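Side-chain contacts in ABC transporter, periplasmic substrate-binding protein (Thermotoga maritima, PDB 2HPG), which probably binds a ligand in the periplasm and presents it to a tripartite ATP-independent (TRAP) transporter: residues A[93-98]-A[293-298]; A[172-175]-A[179-182]. All coordinates share one frame; numbering follows the deposited sequence.

In the fold
From the N terminus, the chain first passes through residues 93-98, where the short helix 92-95 ends. It then runs through helices and strands to the beta-alpha-beta unit formed by strand 160-162, helix 167-176 and strand 179-181. Contact 2 closes a tight loop inside that unit, with three residues between its segments. Nearly 200 residues after it began, the long loop of contact 1 closes when helix 291-305 returns to pack on 93-98, so contact 2 is nested within contact 1. The two centres lie about 17 Å apart, yet the contacts meet: K297 and A298 of contact 1 pack against S175 of contact 2, placing helix 291-305 beside both 92-95 and 167-176.

Contact 1 (A[93-98]-A[293-298]); sequences IDFMGA and AFMEKA
A mainly apolar helix-to-helix contact, carried by F95 and M295, lets the end of the short helix 92-95 lean on helix 291-305. With CG anti to the carbonyl carbon (chi1 -63°), F95 runs past M295 in the opposite direction. Its ring comes in edge first: CZ of F95 lies 3.5 Å from the backbone O of M295, which sits in the ring plane. CE1 of F95 meets CB of M295 at 4.0 Å. CZ of F95 only reaches the small methyl CB of A298 at 4.5 Å. K299 adds a cation-pi contact to F95. In this family 7 solute-binding fold the short helix closes in a Schellman motif: G97, with positive phi, donates its N-H to O of D94, and N of A98 bonds to O of I93. Glycine suits the place, as a CB would press on the carbonyl O of M96. M295, a selenomethionine, runs extended beyond CG (chi2 174°) and brings its CE to 4.0 Å from OD1 of D94, crossing that side chain nearly at right angles. K99 meets the D94 charge in a salt bridge to OD1. Replacing F95 by an alanine would probably leave K299 without its cation-pi partner and open a gap beside M295 and A298.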
loop_
_atom_site.group_PDB
_atom_site.type_symbol
_atom_site.label_atom_id
_atom_site.label_comp_id
_atom_site.label_asym_id
_atom_site.label_seq_id
_atom_site.Cartn_x
_atom_site.Cartn_y
_atom_site.Cartn_z
ATOM N N ILE A 93 2.195 6.193 -9.461
ATOM C CA ILE A 93 0.868 6.285 -10.092
ATOM C C ILE A 93 0.777 7.570 -10.941
ATOM O O ILE A 93 0.001 7.633 -11.908
ATOM C CB ILE A 93 -0.315 6.186 -9.078
ATOM C CG1 ILE A 93 -1.538 5.547 -9.737
ATOM C CG2 ILE A 93 -0.694 7.541 -8.530
ATOM C CD1 ILE A 93 -1.429 4.027 -9.898
ATOM N N ASP A 94 1.579 8.576 -10.597
ATOM C CA ASP A 94 1.580 9.836 -11.362
ATOM C C ASP A 94 2.330 9.682 -12.668
ATOM O O ASP A 94 1.885 10.167 -13.698
ATOM C CB ASP A 94 2.172 10.991 -10.561
ATOM C CG ASP A 94 1.172 11.605 -9.614
ATOM O OD1 ASP A 94 0.574 12.641 -9.971
ATOM O OD2 ASP A 94 0.951 11.030 -8.537
ATOM N N PHE A 95 3.471 9.014 -12.618
ATOM C CA PHE A 95 4.194 8.628 -13.825
ATOM C C PHE A 95 3.357 7.740 -14.734
ATOM O O PHE A 95 3.537 7.773 -15.946
ATOM C CB PHE A 95 5.500 7.933 -13.477
ATOM C CG PHE A 95 6.478 8.802 -12.729
ATOM C CD1 PHE A 95 6.669 10.125 -13.076
ATOM C CD2 PHE A 95 7.272 8.265 -11.735
ATOM C CE1 PHE A 95 7.601 10.907 -12.405
ATOM C CE2 PHE A 95 8.186 9.032 -11.057
ATOM C CZ PHE A 95 8.352 10.357 -11.391
HETATM N N MSE A 96 2.442 6.955 -14.171
HETATM C CA MSE A 96 1.565 6.139 -15.016
HETATM C C MSE A 96 0.392 6.953 -15.576
HETATM O O MSE A 96 -0.398 6.435 -16.379
HETATM C CB MSE A 96 1.060 4.907 -14.257
HETATM C CG MSE A 96 2.163 3.984 -13.738
HETATM SE SE MSE A 96 3.345 3.251 -15.128
HETATM C CE MSE A 96 1.979 2.412 -16.267
ATOM N N GLY A 97 0.279 8.215 -15.155
ATOM C CA GLY A 97 -0.700 9.154 -15.708
ATOM C C GLY A 97 -1.980 9.360 -14.913
ATOM O O GLY A 97 -2.883 10.068 -15.366
ATOM N N ALA A 98 -2.077 8.729 -13.748
ATOM C CA ALA A 98 -3.278 8.839 -12.923
ATOM C C ALA A 98 -3.214 10.142 -12.156
ATOM O O ALA A 98 -2.194 10.459 -11.539
ATOM C CB ALA A 98 -3.376 7.682 -11.965
ATOM N N ALA A 293 9.237 19.384 -9.179
ATOM C CA ALA A 293 10.581 19.293 -8.619
ATOM C C ALA A 293 10.765 17.970 -7.848
ATOM O O ALA A 293 11.849 17.362 -7.877
ATOM C CB ALA A 293 10.862 20.469 -7.707
ATOM N N PHE A 294 9.705 17.532 -7.169
ATOM C CA PHE A 294 9.741 16.282 -6.391
ATOM C C PHE A 294 9.732 15.077 -7.330
ATOM O O PHE A 294 10.494 14.130 -7.138
ATOM C CB PHE A 294 8.572 16.217 -5.402
ATOM C CG PHE A 294 8.784 17.035 -4.165
ATOM C CD1 PHE A 294 9.591 16.577 -3.150
ATOM C CD2 PHE A 294 8.162 18.267 -4.012
ATOM C CE1 PHE A 294 9.796 17.335 -2.005
ATOM C CE2 PHE A 294 8.346 19.022 -2.861
ATOM C CZ PHE A 294 9.165 18.557 -1.859
HETATM N N MSE A 295 8.886 15.129 -8.349
HETATM C CA MSE A 295 8.845 14.074 -9.348
HETATM C C MSE A 295 10.206 13.893 -10.005
HETATM O O MSE A 295 10.634 12.764 -10.252
HETATM C CB MSE A 295 7.774 14.363 -10.383
HETATM C CG MSE A 295 6.385 14.218 -9.819
HETATM SE SE MSE A 295 4.934 14.728 -10.961
HETATM C CE MSE A 295 3.615 15.152 -9.581
ATOM N N GLU A 296 10.897 15.005 -10.263
ATOM C CA GLU A 296 12.216 14.964 -10.888
ATOM C C GLU A 296 13.256 14.347 -9.936
ATOM O O GLU A 296 14.080 13.547 -10.354
ATOM C CB GLU A 296 12.620 16.371 -11.398
ATOM C CG GLU A 296 11.773 16.830 -12.608
ATOM C CD GLU A 296 11.988 18.299 -13.027
ATOM O OE1 GLU A 296 12.851 18.984 -12.429
ATOM O OE2 GLU A 296 11.280 18.782 -13.959
ATOM N N LYS A 297 13.203 14.696 -8.656
ATOM C CA LYS A 297 14.064 14.067 -7.663
ATOM C C LYS A 297 13.760 12.571 -7.514
ATOM O O LYS A 297 14.672 11.784 -7.333
ATOM C CB LYS A 297 13.917 14.740 -6.297
ATOM C CG LYS A 297 14.505 16.114 -6.197
ATOM C CD LYS A 297 16.010 16.076 -6.153
ATOM C CE LYS A 297 16.569 17.460 -5.884
ATOM N NZ LYS A 297 17.951 17.637 -6.435
ATOM N N ALA A 298 12.486 12.192 -7.599
ATOM C CA ALA A 298 12.069 10.796 -7.424
ATOM C C ALA A 298 12.736 9.819 -8.408
ATOM O O ALA A 298 13.036 8.679 -8.041
ATOM C CB ALA A 298 10.543 10.675 -7.515
#

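Contact 2 (A[172-175]-A[179-182])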
loop_
_atom_site.group_PDB
_atom_site.type_symbol
_atom_site.label_atom_id
_atom_site.label_comp_id
_atom_site.label_asym_id
_atom_site.label_seq_id
_atom_site.Cartn_x
_atom_site.Cartn_y
_atom_site.Cartn_z
ATOM N N SER A 172 13.220 6.070 -1.874
ATOM C CA SER A 172 12.310 7.114 -2.331
ATOM C C SER A 172 12.414 8.394 -1.478
ATOM O O SER A 172 12.629 9.484 -2.016
ATOM C CB SER A 172 10.874 6.593 -2.324
ATOM O OG SER A 172 10.675 5.677 -3.386
ATOM N N ILE A 173 12.268 8.252 -0.162
ATOM C CA ILE A 173 12.317 9.400 0.748
ATOM C C ILE A 173 13.689 10.056 0.759
ATOM O O ILE A 173 13.812 11.299 0.843
ATOM C CB ILE A 173 11.895 9.007 2.185
ATOM C CG1 ILE A 173 10.405 8.627 2.220
ATOM C CG2 ILE A 173 12.174 10.130 3.163
ATOM C CD1 ILE A 173 9.477 9.627 1.549
ATOM N N ARG A 174 14.724 9.231 0.652
ATOM C CA ARG A 174 16.092 9.742 0.478
ATOM C C ARG A 174 16.257 10.550 -0.814
ATOM O O ARG A 174 16.866 11.602 -0.810
ATOM C CB ARG A 174 17.104 8.595 0.522
ATOM C CG ARG A 174 18.542 9.037 0.504
ATOM C CD ARG A 174 19.454 7.838 0.677
ATOM N NE ARG A 174 20.868 8.149 0.444
ATOM C CZ ARG A 174 21.453 8.189 -0.759
ATOM N NH1 ARG A 174 20.751 7.980 -1.863
ATOM N NH2 ARG A 174 22.761 8.453 -0.864
ATOM N N SER A 175 15.713 10.061 -1.917
ATOM C CA SER A 175 15.846 10.759 -3.189
ATOM C C SER A 175 15.090 12.101 -3.221
ATOM O O SER A 175 15.511 13.032 -3.916
ATOM C CB SER A 175 15.371 9.871 -4.332
ATOM O OG SER A 175 13.957 9.860 -4.372
ATOM N N ILE A 179 16.504 12.435 5.191
ATOM C CA ILE A 179 17.141 11.270 5.798
ATOM C C ILE A 179 16.028 10.304 6.222
ATOM O O ILE A 179 15.328 10.576 7.206
ATOM C CB ILE A 179 17.931 11.648 7.064
ATOM C CG1 ILE A 179 18.996 12.691 6.758
ATOM C CG2 ILE A 179 18.601 10.416 7.706
ATOM C CD1 ILE A 179 19.478 13.401 8.024
ATOM N N PRO A 180 15.861 9.170 5.501
ATOM C CA PRO A 180 14.863 8.202 5.933
ATOM C C PRO A 180 15.269 7.471 7.215
ATOM O O PRO A 180 16.441 7.182 7.419
ATOM C CB PRO A 180 14.780 7.235 4.752
ATOM C CG PRO A 180 16.167 7.288 4.158
ATOM C CD PRO A 180 16.569 8.722 4.285
ATOM N N VAL A 181 14.290 7.185 8.070
ATOM C CA VAL A 181 14.521 6.500 9.334
ATOM C C VAL A 181 13.411 5.485 9.588
ATOM O O VAL A 181 12.239 5.810 9.457
ATOM C CB VAL A 181 14.542 7.506 10.493
ATOM C CG1 VAL A 181 14.781 6.799 11.809
ATOM C CG2 VAL A 181 15.603 8.558 10.266
ATOM N N ALA A 182 13.764 4.257 9.946
ATOM C CA ALA A 182 12.760 3.221 10.239
ATOM C C ALA A 182 12.299 3.346 11.685
ATOM O O ALA A 182 13.116 3.436 12.582
ATOM C CB ALA A 182 13.350 1.813 9.989
#
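With its CG opposite the backbone N (chi1 -174°) and its chain extended as far as NE, R174 sends its guanidinium away from strand 179-181 and leaves CB to meet P180. CB of R174 stands 3.8 Å from CD of P180 and also touches CG, so the arginine meets the proline through the aliphatic root of its side chain. A long, flexible residue suits such an exposed place, since its base can cover the ring while its charge lies farther out. I173 turns its CG2 methyl branch to P180: CG2 of I173 lies 4.2 Å from CB of P180. Its CB starts toward the strand, but the end of the chain leads away. P180 therefore presents its ring to two successive helix residues. Proline fits here because its compact, rigid ring lies against R174 and I173, and because I179 and V181 make the backbone bonds to L159, I161 and T163, so a residue without an N-H is tolerated between them. On another side of the helix, OG of S175 donates to O of S172, 2.7 Å away, spending its proton within its own turn. The contact belongs to a beta-alpha-beta unit: strand 179-181 pairs in parallel with 160-162, whereas helix 167-176 places I173 against H224 and F225 of strand 218-234, and R174 and S175 against helix 291-305.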